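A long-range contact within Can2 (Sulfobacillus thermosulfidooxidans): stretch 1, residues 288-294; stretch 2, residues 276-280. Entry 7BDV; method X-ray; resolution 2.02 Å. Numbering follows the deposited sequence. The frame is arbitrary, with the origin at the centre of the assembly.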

# COMPACT_ATOMS: atom_id res chain seq x y z
N HIS A 288 5.84 -13.79 -2.34
CA HIS A 288 5.98 -13.33 -3.74
C HIS A 288 4.64 -13.59 -4.43
O HIS A 288 4.16 -14.73 -4.39
CB HIS A 288 7.14 -14.05 -4.41
CG HIS A 288 8.50 -13.69 -3.94
ND1 HIS A 288 8.95 -14.01 -2.68
CD2 HIS A 288 9.54 -13.12 -4.58
CE1 HIS A 288 10.20 -13.60 -2.54
NE2 HIS A 288 10.59 -13.04 -3.70
N VAL A 289 4.05 -12.55 -5.02
CA VAL A 289 2.78 -12.61 -5.77
C VAL A 289 3.06 -12.19 -7.22
O VAL A 289 3.63 -11.09 -7.43
CB VAL A 289 1.72 -11.73 -5.08
CG1 VAL A 289 0.39 -11.73 -5.80
CG2 VAL A 289 1.55 -12.13 -3.61
N ILE A 290 2.70 -13.03 -8.19
CA ILE A 290 2.72 -12.69 -9.64
C ILE A 290 1.28 -12.54 -10.14
O ILE A 290 0.46 -13.44 -9.86
CB ILE A 290 3.49 -13.74 -10.46
CG1 ILE A 290 4.89 -13.97 -9.91
CG2 ILE A 290 3.52 -13.37 -11.94
CD1 ILE A 290 5.54 -15.20 -10.41
N GLU A 291 0.97 -11.39 -10.74
CA GLU A 291 -0.22 -11.16 -11.60
C GLU A 291 0.17 -11.45 -13.06
O GLU A 291 1.07 -10.76 -13.60
CB GLU A 291 -0.70 -9.72 -11.40
CG GLU A 291 -1.98 -9.38 -12.15
CD GLU A 291 -3.26 -9.95 -11.56
OE1 GLU A 291 -3.20 -10.58 -10.47
OE2 GLU A 291 -4.32 -9.74 -12.19
N CYS A 292 -0.40 -12.50 -13.66
CA CYS A 292 -0.12 -12.90 -15.07
C CYS A 292 -1.39 -13.23 -15.86
O CYS A 292 -1.26 -13.61 -17.03
CB CYS A 292 0.86 -14.07 -15.11
SG CYS A 292 0.45 -15.35 -13.90
N LYS A 293 -2.58 -13.06 -15.25
CA LYS A 293 -3.89 -13.16 -15.94
C LYS A 293 -4.06 -12.01 -16.95
O LYS A 293 -3.85 -10.86 -16.56
CB LYS A 293 -5.04 -13.15 -14.93
CG LYS A 293 -5.52 -14.53 -14.50
N THR A 294 -4.42 -12.34 -18.19
CA THR A 294 -4.87 -11.39 -19.26
C THR A 294 -6.36 -11.62 -19.48
O THR A 294 -6.67 -12.65 -20.12
CB THR A 294 -4.12 -11.63 -20.59
OG1 THR A 294 -2.73 -11.86 -20.37
CG2 THR A 294 -4.23 -10.47 -21.56
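Stretch 2, residues 276-280: ELDVV

Val279 and Val280 of stretch 2 pair antiparallel with Ile290 and Val289. The register follows from the CA–CA distances: Val289 CA lies 4.7 Å from Val280 CA, Ile290 CA 5.2 Å from Val279 CA, and Glu291 CA 5.5 Å from Asp278 CA. The wider spacing at Ile290 and Val279 marks the hydrogen-bonded pair, in which Ile290 N donates to Val279 O at 2.9 Å and a nearly straight 173°, and Val279 N donates to Ile290 O at 3.3 Å and 149°. The narrower Val289–Val280 pair has no such bonds; beside it, Val280 CA approaches His288 O at 3.2 Å and Val289 CA approaches Val279 O at 3.5 Å, both as CA-H...O contacts.

The extended backbone of Leu277 (phi/psi -124/136) gives way to -68/-57 at Asp278, and Val279 returns to -141/132. The chain therefore turns a corner at Asp278, and the strand segments before and after it belong to different sheets or faces. Its CA-to-CB bond points toward stretch 1, and with chi1 at -58° (m) and chi2 at -22° the carboxylate reaches the backbone where stretch 1 leaves its strand. There Asp278 OD2 accepts from Cys292 N at 2.6 Å (148°) and from Lys293 N at 2.9 Å (160°), one oxygen serving two consecutive amides. Asp278 also has the largest area covered by the other stretch, 99 Å².

The same oxygen has a less favourable neighbour. Glu291 CB points away overall, but chi1 t followed by chi2 p (75°) bends the chain so that Glu291 OE1 comes within 3.2 Å of Asp278 OD2. These are two acceptors with like charges, so the approach is not a hydrogen bond.

The apolar side chains sort by face. Ile290 (chi1 m, chi2 t) and Val279 (chi1 t) project from the same face, with Ile290 CB 4.2 Å from Val279 CB. Cys292, with chi1 at 45° (p), places SG 3.9 Å from Val279 CG2 and 3.7 Å from Asp278 CB. On the other face, Val289 and Val280 meet, with Val289 CG2 4.3 Å from Val280 CG1. With chi1 t, Val289 also packs on Leu277 (m,t), the closest approach being Val289 CG1 to Leu277 CD2 at 3.7 Å. Lys293 is modelled only to CG, so its off-rotamer chi1 of -94° says nothing about where the amine lies.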

# COMPACT_ATOMS: atom_id res chain seq x y z
N GLU A 276 -8.39 -13.31 -5.17
CA GLU A 276 -7.81 -14.39 -6.00
C GLU A 276 -6.45 -13.91 -6.51
O GLU A 276 -6.38 -12.75 -6.96
CB GLU A 276 -8.75 -14.82 -7.14
CG GLU A 276 -8.82 -16.34 -7.28
CD GLU A 276 -8.86 -16.90 -8.69
OE1 GLU A 276 -9.61 -16.35 -9.53
OE2 GLU A 276 -8.12 -17.88 -8.96
N LEU A 277 -5.41 -14.74 -6.37
CA LEU A 277 -4.02 -14.43 -6.77
C LEU A 277 -3.52 -15.50 -7.75
O LEU A 277 -3.74 -16.71 -7.46
CB LEU A 277 -3.15 -14.36 -5.52
CG LEU A 277 -3.46 -13.20 -4.58
CD1 LEU A 277 -2.57 -13.28 -3.34
CD2 LEU A 277 -3.29 -11.84 -5.27
N ASP A 278 -2.86 -15.07 -8.83
CA ASP A 278 -2.50 -15.94 -9.98
C ASP A 278 -1.44 -16.95 -9.54
O ASP A 278 -1.65 -18.15 -9.76
CB ASP A 278 -2.04 -15.12 -11.19
CG ASP A 278 -3.05 -14.10 -11.71
OD1 ASP A 278 -4.26 -14.26 -11.43
OD2 ASP A 278 -2.60 -13.12 -12.35
N VAL A 279 -0.30 -16.49 -9.03
CA VAL A 279 0.83 -17.37 -8.59
C VAL A 279 1.43 -16.78 -7.32
O VAL A 279 1.67 -15.55 -7.31
CB VAL A 279 1.92 -17.51 -9.67
CG1 VAL A 279 2.98 -18.51 -9.27
CG2 VAL A 279 1.35 -17.87 -11.02
N VAL A 280 1.64 -17.60 -6.29
CA VAL A 280 2.26 -17.17 -5.00
C VAL A 280 3.30 -18.22 -4.61
O VAL A 280 3.14 -19.40 -4.96
CB VAL A 280 1.21 -16.94 -3.90
CG1 VAL A 280 0.03 -16.11 -4.41
CG2 VAL A 280 0.74 -18.22 -3.26